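Local coordinates for glycosyl hydrolase family 2, TIM barrel domain protein (Parabacteroides merdae ATCC 43184, PDB 6DXU), which probably hydrolyses beta-glucuronides in the human gut, as a bacterial beta-glucuronidase of glycoside hydrolase family 2, at residues D[207-212]-D[286-291]; D[215-220]-D[307-312]; D[237-242]-D[265-270]; D[243-246]-D[250-253]; D[373-378]-D[420-425]. One frame throughout, in Å; residues are numbered along the deposited sequence.

Contact 1. Residues D[207-212]-D[286-291]; sequences IHLESS and YTCELT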
# COMPACT_ATOMS: atom_id res chain seq x y z
N ILE D 207 -23.35 12.32 -24.53
CA ILE D 207 -23.86 13.03 -25.70
C ILE D 207 -23.54 14.50 -25.51
O ILE D 207 -24.05 15.13 -24.58
CB ILE D 207 -25.37 12.84 -25.90
CG1 ILE D 207 -25.70 11.36 -26.11
CG2 ILE D 207 -25.86 13.68 -27.12
CD1 ILE D 207 -27.18 11.05 -26.02
N HIS D 208 -22.71 15.06 -26.38
CA HIS D 208 -22.33 16.47 -26.30
C HIS D 208 -22.84 17.21 -27.52
O HIS D 208 -22.52 16.84 -28.66
CB HIS D 208 -20.82 16.63 -26.15
CG HIS D 208 -20.36 16.45 -24.74
ND1 HIS D 208 -19.21 15.76 -24.40
CD2 HIS D 208 -20.91 16.86 -23.57
CE1 HIS D 208 -19.07 15.76 -23.09
NE2 HIS D 208 -20.08 16.42 -22.56
N LEU D 209 -23.65 18.24 -27.30
CA LEU D 209 -24.23 19.05 -28.36
C LEU D 209 -23.52 20.39 -28.34
O LEU D 209 -23.75 21.21 -27.45
CB LEU D 209 -25.73 19.22 -28.14
CG LEU D 209 -26.49 17.92 -27.93
CD1 LEU D 209 -27.96 18.18 -27.68
CD2 LEU D 209 -26.30 16.99 -29.12
N GLU D 210 -22.62 20.61 -29.30
CA GLU D 210 -21.91 21.88 -29.41
C GLU D 210 -22.70 22.79 -30.31
O GLU D 210 -22.81 22.53 -31.51
CB GLU D 210 -20.50 21.71 -29.98
CG GLU D 210 -19.44 21.27 -29.04
CD GLU D 210 -18.10 21.23 -29.76
OE1 GLU D 210 -17.87 20.26 -30.51
OE2 GLU D 210 -17.29 22.17 -29.61
N SER D 211 -23.30 23.84 -29.75
CA SER D 211 -24.07 24.80 -30.51
C SER D 211 -23.37 26.15 -30.49
O SER D 211 -22.82 26.56 -29.47
CB SER D 211 -25.49 24.94 -29.96
OG SER D 211 -25.45 25.30 -28.60
N SER D 212 -23.37 26.82 -31.64
CA SER D 212 -22.82 28.16 -31.80
C SER D 212 -23.75 28.97 -32.69
O SER D 212 -24.51 28.41 -33.48
CB SER D 212 -21.40 28.14 -32.38
OG SER D 212 -21.36 27.41 -33.59
N TYR D 286 -34.37 23.22 -28.67
CA TYR D 286 -34.37 22.18 -29.67
C TYR D 286 -34.14 20.83 -29.00
O TYR D 286 -33.62 20.74 -27.89
CB TYR D 286 -33.27 22.42 -30.70
CG TYR D 286 -33.56 23.52 -31.70
CD1 TYR D 286 -33.95 23.22 -33.00
CD2 TYR D 286 -33.48 24.86 -31.33
CE1 TYR D 286 -34.23 24.22 -33.92
CE2 TYR D 286 -33.76 25.87 -32.24
CZ TYR D 286 -34.13 25.54 -33.54
OH TYR D 286 -34.41 26.52 -34.45
N THR D 287 -34.51 19.76 -29.70
CA THR D 287 -34.32 18.42 -29.17
C THR D 287 -33.51 17.60 -30.15
O THR D 287 -33.85 17.53 -31.33
CB THR D 287 -35.66 17.73 -28.91
OG1 THR D 287 -36.45 18.53 -28.03
CG2 THR D 287 -35.40 16.37 -28.25
N CYS D 288 -32.45 16.96 -29.67
CA CYS D 288 -31.69 16.04 -30.49
C CYS D 288 -32.05 14.63 -30.05
O CYS D 288 -31.93 14.29 -28.86
CB CYS D 288 -30.19 16.32 -30.38
SG CYS D 288 -29.14 15.20 -31.37
N GLU D 289 -32.53 13.81 -30.98
CA GLU D 289 -32.96 12.45 -30.71
C GLU D 289 -31.99 11.50 -31.39
O GLU D 289 -31.82 11.56 -32.61
CB GLU D 289 -34.40 12.25 -31.21
CG GLU D 289 -34.94 10.84 -31.10
CD GLU D 289 -36.34 10.73 -31.69
OE1 GLU D 289 -36.49 10.90 -32.92
OE2 GLU D 289 -37.29 10.47 -30.91
N LEU D 290 -31.36 10.61 -30.61
CA LEU D 290 -30.36 9.69 -31.13
C LEU D 290 -30.87 8.27 -30.97
O LEU D 290 -31.35 7.89 -29.89
CB LEU D 290 -29.02 9.84 -30.39
CG LEU D 290 -28.34 11.20 -30.42
CD1 LEU D 290 -26.92 11.13 -29.85
CD2 LEU D 290 -28.31 11.73 -31.83
N THR D 291 -30.73 7.47 -32.03
CA THR D 291 -31.15 6.07 -32.03
C THR D 291 -29.98 5.20 -32.44
O THR D 291 -29.30 5.50 -33.42
CB THR D 291 -32.33 5.85 -32.97
OG1 THR D 291 -33.44 6.61 -32.51
CG2 THR D 291 -32.72 4.38 -33.02
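Ile207 and Leu290, and beside them Leu209 and Cys288, join the two strands by apolar contact. Ile207 and Leu290 reach toward each other tip to tip, and a single methyl of the leucine does the touching: Leu290 CD1 lies 3.8 Å from Ile207 CD1 and 3.9 Å from both Ile207 CG1 and Ile207 CG2. The isoleucine thus presents its whole branched end to that methyl, with CG2 anti to the backbone N and CG1 anti to the carbonyl carbon (chi1 -61°). In the second pair the fork of Leu209 straddles Cys288 CB, with Leu209 CD1 at 4.0 Å and Leu209 CD2 at 4.1 Å. The thiol sulfur adds a flank to the same methyl, Cys288 SG to Leu209 CD2 being 4.0 Å. All four residues are buried and belong to the core of a beta sandwich, the immunoglobulin-like domain of family 2 glycosidases, in which strand 203-213 lies in one sheet and strand 286-294 in the other. Hydrogen bonds go to other partners: Asn418 binds Ile207 O and Leu209 N, and Thr291 OG1 is paired with Thr300 OG1. His417 meets the His208 ring edge-to-face.

Contact 2. Residues D[215-220]-D[307-312]; sequences SNLKEG and FRHTEF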
# COMPACT_ATOMS: atom_id res chain seq x y z
N SER D 215 -22.61 35.69 -36.15
CA SER D 215 -22.53 37.08 -35.70
C SER D 215 -23.90 37.75 -35.73
O SER D 215 -24.34 38.34 -34.72
CB SER D 215 -21.53 37.85 -36.57
OG SER D 215 -20.28 37.18 -36.58
N ASN D 216 -24.63 37.65 -36.84
CA ASN D 216 -25.94 38.29 -36.95
C ASN D 216 -27.06 37.47 -36.32
O ASN D 216 -28.22 37.89 -36.40
CB ASN D 216 -26.26 38.59 -38.41
CG ASN D 216 -26.21 37.34 -39.27
OD1 ASN D 216 -26.40 36.23 -38.78
ND2 ASN D 216 -25.99 37.52 -40.57
N LEU D 217 -26.75 36.34 -35.69
CA LEU D 217 -27.70 35.44 -35.02
C LEU D 217 -28.66 34.71 -35.95
O LEU D 217 -29.63 34.11 -35.48
CB LEU D 217 -28.52 36.15 -33.94
CG LEU D 217 -27.80 37.08 -32.96
CD1 LEU D 217 -28.82 37.70 -32.02
CD2 LEU D 217 -26.73 36.33 -32.18
N LYS D 218 -28.43 34.72 -37.26
CA LYS D 218 -29.35 34.06 -38.18
C LYS D 218 -28.85 32.70 -38.61
O LYS D 218 -29.55 32.00 -39.35
CB LYS D 218 -29.57 34.90 -39.43
CG LYS D 218 -30.88 35.66 -39.64
CD LYS D 218 -31.40 36.57 -38.56
CE LYS D 218 -32.89 36.92 -38.88
NZ LYS D 218 -32.99 37.54 -40.27
N GLU D 219 -27.65 32.30 -38.18
CA GLU D 219 -27.07 31.01 -38.52
C GLU D 219 -26.59 30.31 -37.26
O GLU D 219 -25.75 30.84 -36.52
CB GLU D 219 -25.92 31.19 -39.51
CG GLU D 219 -25.51 29.92 -40.25
CD GLU D 219 -25.50 30.11 -41.76
OE1 GLU D 219 -25.47 29.10 -42.50
OE2 GLU D 219 -25.52 31.27 -42.22
N GLY D 220 -27.13 29.12 -37.01
CA GLY D 220 -26.72 28.27 -35.90
C GLY D 220 -26.01 27.04 -36.42
O GLY D 220 -26.34 26.52 -37.50
N PHE D 307 -30.06 27.65 -28.71
CA PHE D 307 -29.19 28.61 -29.38
C PHE D 307 -29.31 29.96 -28.67
O PHE D 307 -30.42 30.50 -28.57
CB PHE D 307 -29.60 28.78 -30.86
CG PHE D 307 -29.23 27.61 -31.75
CD1 PHE D 307 -27.91 27.37 -32.11
CD2 PHE D 307 -30.22 26.77 -32.24
CE1 PHE D 307 -27.57 26.31 -32.93
CE2 PHE D 307 -29.90 25.71 -33.07
CZ PHE D 307 -28.56 25.47 -33.41
N ARG D 308 -28.19 30.51 -28.23
CA ARG D 308 -28.20 31.86 -27.69
C ARG D 308 -26.78 32.41 -27.67
O ARG D 308 -25.81 31.66 -27.54
CB ARG D 308 -28.83 31.92 -26.29
CG ARG D 308 -27.88 31.65 -25.12
CD ARG D 308 -27.50 30.17 -25.05
NE ARG D 308 -26.63 29.90 -23.90
CZ ARG D 308 -25.32 30.09 -23.89
NH1 ARG D 308 -24.70 30.55 -24.98
NH2 ARG D 308 -24.62 29.83 -22.79
N HIS D 309 -26.68 33.73 -27.83
CA HIS D 309 -25.41 34.45 -27.83
C HIS D 309 -25.31 35.25 -26.53
O HIS D 309 -26.24 35.96 -26.17
CB HIS D 309 -25.32 35.40 -29.03
CG HIS D 309 -24.00 36.09 -29.15
ND1 HIS D 309 -23.73 37.29 -28.54
CD2 HIS D 309 -22.87 35.75 -29.82
CE1 HIS D 309 -22.49 37.66 -28.81
NE2 HIS D 309 -21.95 36.74 -29.58
N THR D 310 -24.17 35.13 -25.85
CA THR D 310 -23.92 35.87 -24.62
C THR D 310 -22.64 36.68 -24.75
O THR D 310 -21.69 36.25 -25.42
CB THR D 310 -23.82 34.91 -23.41
OG1 THR D 310 -22.71 34.03 -23.59
CG2 THR D 310 -25.08 34.09 -23.27
N GLU D 311 -22.61 37.85 -24.12
CA GLU D 311 -21.41 38.67 -24.17
C GLU D 311 -21.30 39.55 -22.94
O GLU D 311 -22.24 40.27 -22.60
CB GLU D 311 -21.39 39.55 -25.43
CG GLU D 311 -20.13 40.41 -25.53
CD GLU D 311 -20.10 41.32 -26.76
OE1 GLU D 311 -21.10 41.34 -27.51
OE2 GLU D 311 -19.08 42.00 -26.96
N PHE D 312 -20.15 39.48 -22.27
CA PHE D 312 -19.80 40.41 -21.20
C PHE D 312 -18.97 41.53 -21.82
O PHE D 312 -17.95 41.25 -22.45
CB PHE D 312 -19.01 39.71 -20.09
CG PHE D 312 -19.85 38.84 -19.19
CD1 PHE D 312 -20.39 39.36 -18.02
CD2 PHE D 312 -20.12 37.52 -19.53
CE1 PHE D 312 -21.18 38.58 -17.18
CE2 PHE D 312 -20.91 36.73 -18.71
CZ PHE D 312 -21.45 37.26 -17.54
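With CG anti to the carbonyl carbon (chi1 -73°), Phe307 swings its ring against the bare backbone of Gly220. His309 points its CB toward the turn, and CG anti to the backbone N (chi1 -175°) sets the course of the imidazole, leaving His309 CG 4.1 Å from Leu217 CD2. In the first pair Phe307 CE1 lies 3.7 Å from Gly220 CA and 3.9 Å from Gly220 C. A beta carbon on the glycine would clash with the ring, so its absence permits this approach. In the second, Leu217 CD2 comes 3.6 Å from His309 CB, the side chains crossing at about a right angle. Leu217 sits in the left-handed backbone region within an Asx turn, where Lys218 N donates to Asn216 OD1 (3.0 Å) at a fairly straight 162°. Replacement of Phe307 by an alanine would probably open a gap beside Gly220 and leave the rings of Tyr286 and Phe305 without their edge-to-face partner. The backbone of His309 is bonded to both the backbone and the side-chain OD1 of Asn321. The arrangement marks a domain junction: a hairpin turn of the immunoglobulin-like sandwich rests on the chain running from that domain into the TIM-barrel sheet.

Contact 3. Residues D[237-242]-D[265-270]; sequences ADVTVS and QLLAKM. With BCN (bicine), chain M.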
# COMPACT_ATOMS: atom_id res chain seq x y z
N ALA D 237 -23.30 -0.69 -36.04
CA ALA D 237 -24.65 -0.30 -35.69
C ALA D 237 -25.12 0.74 -36.69
O ALA D 237 -24.33 1.35 -37.40
CB ALA D 237 -24.73 0.26 -34.27
N ASP D 238 -26.43 0.92 -36.75
CA ASP D 238 -27.03 2.00 -37.51
C ASP D 238 -27.47 3.08 -36.52
O ASP D 238 -28.26 2.80 -35.61
CB ASP D 238 -28.21 1.50 -38.34
CG ASP D 238 -27.77 0.65 -39.53
OD1 ASP D 238 -26.55 0.55 -39.78
OD2 ASP D 238 -28.65 0.06 -40.19
N VAL D 239 -26.97 4.29 -36.70
CA VAL D 239 -27.24 5.39 -35.77
C VAL D 239 -27.99 6.48 -36.52
O VAL D 239 -27.53 6.96 -37.57
CB VAL D 239 -25.95 5.94 -35.15
CG1 VAL D 239 -26.26 7.13 -34.27
CG2 VAL D 239 -25.27 4.84 -34.34
N THR D 240 -29.15 6.87 -36.00
CA THR D 240 -29.95 7.96 -36.55
C THR D 240 -29.86 9.18 -35.64
O THR D 240 -29.97 9.05 -34.42
CB THR D 240 -31.41 7.55 -36.72
OG1 THR D 240 -31.49 6.40 -37.58
CG2 THR D 240 -32.25 8.70 -37.33
N VAL D 241 -29.59 10.34 -36.23
CA VAL D 241 -29.58 11.61 -35.54
C VAL D 241 -30.72 12.44 -36.11
O VAL D 241 -30.77 12.67 -37.33
CB VAL D 241 -28.24 12.35 -35.72
CG1 VAL D 241 -28.24 13.66 -34.94
CG2 VAL D 241 -27.08 11.46 -35.30
N SER D 242 -31.65 12.86 -35.26
CA SER D 242 -32.76 13.72 -35.68
C SER D 242 -32.84 14.92 -34.75
O SER D 242 -32.67 14.78 -33.53
CB SER D 242 -34.09 12.96 -35.68
OG SER D 242 -34.03 11.86 -36.57
N GLN D 265 -17.45 9.23 -31.40
CA GLN D 265 -17.84 9.41 -32.79
C GLN D 265 -18.51 10.77 -32.95
O GLN D 265 -19.36 11.14 -32.13
CB GLN D 265 -18.79 8.32 -33.30
CG GLN D 265 -18.20 6.90 -33.29
CD GLN D 265 -17.18 6.66 -34.39
OE1 GLN D 265 -16.79 7.58 -35.12
NE2 GLN D 265 -16.70 5.42 -34.50
N LEU D 266 -18.11 11.50 -33.99
CA LEU D 266 -18.86 12.68 -34.43
C LEU D 266 -20.00 12.21 -35.33
O LEU D 266 -19.75 11.59 -36.37
CB LEU D 266 -17.95 13.66 -35.15
CG LEU D 266 -18.59 14.87 -35.85
CD1 LEU D 266 -19.31 15.78 -34.87
CD2 LEU D 266 -17.52 15.63 -36.60
N LEU D 267 -21.24 12.45 -34.91
CA LEU D 267 -22.39 11.89 -35.60
C LEU D 267 -22.97 12.84 -36.63
O LEU D 267 -23.50 12.37 -37.65
CB LEU D 267 -23.49 11.53 -34.60
CG LEU D 267 -23.14 10.50 -33.52
CD1 LEU D 267 -24.34 10.23 -32.66
CD2 LEU D 267 -22.64 9.20 -34.14
N ALA D 268 -22.90 14.14 -36.40
CA ALA D 268 -23.55 15.07 -37.30
C ALA D 268 -22.98 16.47 -37.10
O ALA D 268 -22.56 16.84 -36.00
CB ALA D 268 -25.07 15.08 -37.09
N LYS D 269 -22.95 17.22 -38.19
CA LYS D 269 -22.63 18.64 -38.14
C LYS D 269 -23.64 19.31 -39.04
O LYS D 269 -23.81 18.89 -40.19
CB LYS D 269 -21.20 18.92 -38.62
CG LYS D 269 -20.86 20.41 -38.69
N MET D 270 -24.35 20.30 -38.52
CA MET D 270 -25.45 20.86 -39.28
C MET D 270 -25.57 22.35 -39.02
O MET D 270 -25.17 22.85 -37.96
CB MET D 270 -26.77 20.19 -38.97
CG MET D 270 -27.31 20.59 -37.65
SD MET D 270 -28.63 19.49 -37.27
CE MET D 270 -30.02 20.62 -37.22
N1 BCN M . -30.18 21.62 -41.90
C1 BCN M . -28.80 21.32 -41.56
C2 BCN M . -27.87 21.10 -42.75
O21 BCN M . -28.34 20.95 -43.91
O22 BCN M . -26.62 21.07 -42.56
C3 BCN M . -30.81 22.17 -40.70
C4 BCN M . -32.13 22.88 -41.01
O4 BCN M . -31.87 24.14 -41.58
C5 BCN M . -30.84 20.36 -42.19
C6 BCN M . -31.64 20.41 -43.49
O6 BCN M . -32.48 19.29 -43.52
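Leu267 is approached by two valines from different directions: Val239 meets it at about a right angle, and Val241 crosses it obliquely. The methyl Val239 CG1 touches the end of the leucine, 4.0 Å from Leu267 CD1, while Val241 CG2 presses nearer the backbone, 3.7 Å from Leu267 CB. The other branch of Val241 turns to the next residue, with CG1 4.1 Å from Ala268 CB. Val241 can engage two successive residues because Leu267 and Ala268 form a classic beta bulge opposite Val224, which points both side chains toward the facing sheet. Further along, Met270 takes its CG into the position between the backbone N and the carbonyl carbon (chi1 74°) and borders a bound bicine, with Met270 CB 3.5 Å from bicine C1 and Met270 CE 3.9 Å from bicine C3. The axes of segments 237-242 and 265-270 pass 7.7 Å apart at 33°, as in face-to-face packing of a beta sandwich. Strand 263-273 belongs to the sheet with strand 219-229, and Leu267 also touches Thr226 there. Strand 237-244 lies in the opposing sheet between strands 250-259 and 286-294, from which Ile259 and Leu290 close round Leu267.

Contact 4. Residues D[243-246]-D[250-253]; sequences VYDV and PVFS. With BCN (bicine), chain M.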
# COMPACT_ATOMS: atom_id res chain seq x y z
N VAL D 243 -33.13 16.09 -35.32
CA VAL D 243 -33.26 17.32 -34.56
C VAL D 243 -34.65 17.89 -34.76
O VAL D 243 -35.11 18.04 -35.90
CB VAL D 243 -32.17 18.34 -34.95
CG1 VAL D 243 -32.38 19.64 -34.21
CG2 VAL D 243 -30.81 17.75 -34.65
N TYR D 244 -35.33 18.21 -33.67
CA TYR D 244 -36.67 18.78 -33.71
C TYR D 244 -36.62 20.20 -33.17
O TYR D 244 -35.82 20.52 -32.28
CB TYR D 244 -37.66 17.96 -32.89
CG TYR D 244 -37.78 16.51 -33.31
CD1 TYR D 244 -38.79 16.10 -34.18
CD2 TYR D 244 -36.89 15.55 -32.83
CE1 TYR D 244 -38.91 14.77 -34.55
CE2 TYR D 244 -37.01 14.23 -33.19
CZ TYR D 244 -38.01 13.84 -34.05
OH TYR D 244 -38.11 12.51 -34.40
N ASP D 245 -37.48 21.05 -33.72
CA ASP D 245 -37.50 22.44 -33.32
C ASP D 245 -38.38 22.62 -32.09
O ASP D 245 -38.90 21.66 -31.52
CB ASP D 245 -37.94 23.31 -34.50
CG ASP D 245 -39.41 23.12 -34.90
OD1 ASP D 245 -40.19 22.43 -34.18
OD2 ASP D 245 -39.80 23.67 -35.95
N VAL D 246 -38.58 23.87 -31.68
CA VAL D 246 -39.29 24.19 -30.45
C VAL D 246 -40.73 23.69 -30.49
O VAL D 246 -41.34 23.50 -29.44
CB VAL D 246 -39.20 25.71 -30.20
CG1 VAL D 246 -37.77 26.16 -30.45
CG2 VAL D 246 -40.16 26.47 -31.10
N PRO D 250 -39.60 18.05 -37.01
CA PRO D 250 -38.24 17.66 -37.41
C PRO D 250 -37.65 18.66 -38.40
O PRO D 250 -38.31 19.06 -39.36
CB PRO D 250 -38.44 16.28 -38.06
CG PRO D 250 -39.88 16.28 -38.48
CD PRO D 250 -40.62 17.09 -37.46
N VAL D 251 -36.41 19.06 -38.14
CA VAL D 251 -35.68 19.93 -39.06
C VAL D 251 -34.45 19.27 -39.66
O VAL D 251 -33.85 19.83 -40.59
CB VAL D 251 -35.27 21.25 -38.38
CG1 VAL D 251 -36.49 21.91 -37.76
CG2 VAL D 251 -34.22 21.00 -37.33
N PHE D 252 -34.05 18.10 -39.16
CA PHE D 252 -32.86 17.42 -39.64
C PHE D 252 -32.97 15.96 -39.25
O PHE D 252 -33.40 15.64 -38.13
CB PHE D 252 -31.59 18.06 -39.05
CG PHE D 252 -30.32 17.33 -39.38
CD1 PHE D 252 -29.55 17.71 -40.47
CD2 PHE D 252 -29.88 16.28 -38.58
CE1 PHE D 252 -28.37 17.05 -40.78
CE2 PHE D 252 -28.70 15.61 -38.88
CZ PHE D 252 -27.94 15.99 -39.98
N SER D 253 -32.57 15.09 -40.16
CA SER D 253 -32.50 13.67 -39.85
C SER D 253 -31.47 13.03 -40.76
O SER D 253 -31.45 13.29 -41.97
CB SER D 253 -33.87 13.00 -40.00
OG SER D 253 -33.91 11.76 -39.33
N1 BCN M . -30.18 21.62 -41.90
C1 BCN M . -28.80 21.32 -41.56
C2 BCN M . -27.87 21.10 -42.75
O21 BCN M . -28.34 20.95 -43.91
O22 BCN M . -26.62 21.07 -42.56
C3 BCN M . -30.81 22.17 -40.70
C4 BCN M . -32.13 22.88 -41.01
O4 BCN M . -31.87 24.14 -41.58
C5 BCN M . -30.84 20.36 -42.19
C6 BCN M . -31.64 20.41 -43.49
O6 BCN M . -32.48 19.29 -43.52
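Val243 and Val251 form the apolar centre of this hairpin end, Val243 CG1 lying 3.9 Å from Val251 CG2. Phe252 shares the sheet face of Val243, and its CB packs beside Val243 CB while the ring leads away toward a bound bicine. On the other face Tyr244 lies obliquely alongside Pro250, with Tyr244 CE1 3.8 Å from Pro250 CB. Farther out, Val251 (chi1 -53°) has CG1 anti to the carbonyl carbon and 3.8 Å from Asp245 CB, while CG2, between the backbone N and the carbonyl carbon, stays near Val243. The backbones join through a classic beta bulge, in which Val251 and Phe252 together face Val243. Val243 O receives a nearly straight bond from Val251 N (2.8 Å, 173°) and a weak one from Phe252 N (3.4 Å); Val243 N donates to Phe252 O (2.9 Å, 163°). At the polar edge Tyr244 OH is hydrogen-bonded to Glu289, and Asp245 OD1 accepts from Lys249 N. A leucine in place of Tyr244 would probably leave Glu289 without its hydroxyl mate and Pro250 with less of its ring covered. Bicine C5 lies at the Phe252 ring edge, in plane, 3.4 Å from Phe252 CD1. Backbone carbonyls Val251 O (weakly, from bicine O6) and Lys271 O hydrogen-bond the bicine, suggesting a modest hold that depends little on polar side chains.

Contact 5. Residues D[373-378]-D[420-425]; sequences IILDLC and PAVIIW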
# COMPACT_ATOMS: atom_id res chain seq x y z
N ILE D 373 -32.09 18.05 -12.40
CA ILE D 373 -33.48 18.53 -12.43
C ILE D 373 -33.51 20.06 -12.36
O ILE D 373 -34.28 20.72 -13.07
CB ILE D 373 -34.29 17.90 -11.29
CG1 ILE D 373 -34.42 16.38 -11.50
CG2 ILE D 373 -35.68 18.55 -11.16
CD1 ILE D 373 -34.88 15.64 -10.25
N ILE D 374 -32.65 20.64 -11.51
CA ILE D 374 -32.57 22.09 -11.40
C ILE D 374 -32.10 22.70 -12.72
O ILE D 374 -32.67 23.68 -13.21
CB ILE D 374 -31.63 22.49 -10.25
CG1 ILE D 374 -32.15 21.98 -8.90
CG2 ILE D 374 -31.44 24.02 -10.22
CD1 ILE D 374 -33.52 22.58 -8.49
N LEU D 375 -31.06 22.12 -13.32
CA LEU D 375 -30.57 22.68 -14.58
C LEU D 375 -31.62 22.59 -15.67
O LEU D 375 -31.78 23.53 -16.46
CB LEU D 375 -29.29 21.97 -15.02
CG LEU D 375 -28.35 22.68 -14.05
CD1 LEU D 375 -27.91 21.78 -12.91
CD2 LEU D 375 -27.23 23.43 -14.74
N ASP D 376 -32.32 21.46 -15.76
CA ASP D 376 -33.40 21.35 -16.73
C ASP D 376 -34.46 22.41 -16.49
O ASP D 376 -35.04 22.96 -17.44
CB ASP D 376 -34.02 19.95 -16.69
CG ASP D 376 -33.19 18.89 -17.39
OD1 ASP D 376 -32.32 19.20 -18.23
OD2 ASP D 376 -33.46 17.70 -17.12
N LEU D 377 -34.77 22.70 -15.22
CA LEU D 377 -35.77 23.71 -14.92
C LEU D 377 -35.28 25.10 -15.33
O LEU D 377 -36.07 25.93 -15.79
CB LEU D 377 -36.14 23.68 -13.44
CG LEU D 377 -37.09 22.53 -13.08
CD1 LEU D 377 -37.08 22.27 -11.57
CD2 LEU D 377 -38.49 22.88 -13.57
N CYS D 378 -33.98 25.38 -15.17
CA CYS D 378 -33.46 26.66 -15.62
C CYS D 378 -33.56 26.81 -17.13
O CYS D 378 -33.87 27.89 -17.64
CB CYS D 378 -32.01 26.85 -15.16
SG CYS D 378 -31.84 27.06 -13.34
N PRO D 420 -28.39 25.33 -22.23
CA PRO D 420 -28.23 26.73 -22.67
C PRO D 420 -28.27 27.72 -21.52
O PRO D 420 -27.71 28.82 -21.65
CB PRO D 420 -29.40 26.93 -23.66
CG PRO D 420 -30.41 25.90 -23.27
CD PRO D 420 -29.60 24.71 -22.80
N ALA D 421 -28.89 27.37 -20.39
CA ALA D 421 -28.91 28.30 -19.26
C ALA D 421 -27.52 28.65 -18.76
O ALA D 421 -27.30 29.77 -18.27
CB ALA D 421 -29.74 27.69 -18.11
N VAL D 422 -26.56 27.72 -18.84
CA VAL D 422 -25.28 27.96 -18.18
C VAL D 422 -24.47 28.98 -18.97
O VAL D 422 -24.24 28.82 -20.18
CB VAL D 422 -24.49 26.65 -18.01
CG1 VAL D 422 -23.15 26.93 -17.34
CG2 VAL D 422 -25.31 25.63 -17.21
N ILE D 423 -24.02 30.03 -18.29
CA ILE D 423 -23.09 31.00 -18.86
C ILE D 423 -21.76 31.06 -18.12
O ILE D 423 -20.80 31.62 -18.66
CB ILE D 423 -23.70 32.41 -18.91
CG1 ILE D 423 -24.18 32.81 -17.51
CG2 ILE D 423 -24.82 32.46 -19.94
CD1 ILE D 423 -24.57 34.29 -17.35
N ILE D 424 -21.67 30.56 -16.89
CA ILE D 424 -20.46 30.72 -16.08
C ILE D 424 -20.14 29.41 -15.37
O ILE D 424 -21.01 28.82 -14.72
CB ILE D 424 -20.62 31.85 -15.04
CG1 ILE D 424 -20.52 33.22 -15.72
CG2 ILE D 424 -19.56 31.73 -13.95
CD1 ILE D 424 -20.93 34.38 -14.82
N TRP D 425 -18.89 28.97 -15.47
CA TRP D 425 -18.36 27.93 -14.60
C TRP D 425 -17.53 28.59 -13.50
O TRP D 425 -16.52 29.24 -13.79
CB TRP D 425 -17.50 26.93 -15.37
CG TRP D 425 -18.17 26.25 -16.57
CD1 TRP D 425 -17.73 26.31 -17.87
CD2 TRP D 425 -19.32 25.38 -16.57
NE1 TRP D 425 -18.54 25.54 -18.68
CE2 TRP D 425 -19.52 24.97 -17.92
CE3 TRP D 425 -20.20 24.92 -15.58
CZ2 TRP D 425 -20.56 24.10 -18.29
CZ3 TRP D 425 -21.23 24.07 -15.94
CH2 TRP D 425 -21.41 23.68 -17.29
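In the TIM barrel of the enzyme, Leu375 and Cys378 on helix 372-381 pack against Val422 and Ala421, where the chain enters strand 422-429. Leu375 and Cys378 lie about one helical turn apart, and their partners are consecutive residues. Leu375 sends out one methyl, CD2, which lies 3.8 Å from Val422 CG2, although the exact placement of this leucine side chain is doubtful. Val422 is shared between two neighbours: CG2, anti to the carbonyl carbon, serves the helix, while CG1, anti to the backbone N (chi1 179°), covers one face of the Trp425 ring, 3.6 Å above its plane and offset toward the rim. The second pair is made by beta carbons, Cys378 CB lying 3.8 Å from Ala421 CB. The same alanine methyl also lies 4.0 Å from Cys378 C, so the helix backbone itself comes close here. The helix is regular through this region, Cys378 N donating to Ile374 O at 2.9 Å. Asp379, at the following position, accepts from Ala421 N and ties the helix to the strand entry. Strand 384-388 runs parallel beside strand 422-429, its Val385 touching Cys378. Helix 345-357 packs alongside, with Met348 on Ile374 and Met352 on Cys378, and helix 399-416 brings His416 against both Leu375 and Trp425.

How the contacts relate
Contacts 1 and 3 lie 10 Å apart, centre to centre, and both join the two sheets of the sandwich; Leu290 CD2 lies 3.7 Å from Val241 CG1, which merges them into one core. Contact 4 continues strand 237-244 beyond contact 3, and the two border the same bicine, where Met270 SD lies 3.5 Å from Phe252 CG. Contact 2 adjoins contact 1 through Phe307 and Tyr286, and the bicine is about 8 Å from the Phe307 side chain. Contact 2 also leads to the barrel, since Arg308 NE is 2.7 Å from Pro420 O of contact 5. Contact 5 remains about 15 Å from contact 3 at the nearest atoms, in a different domain.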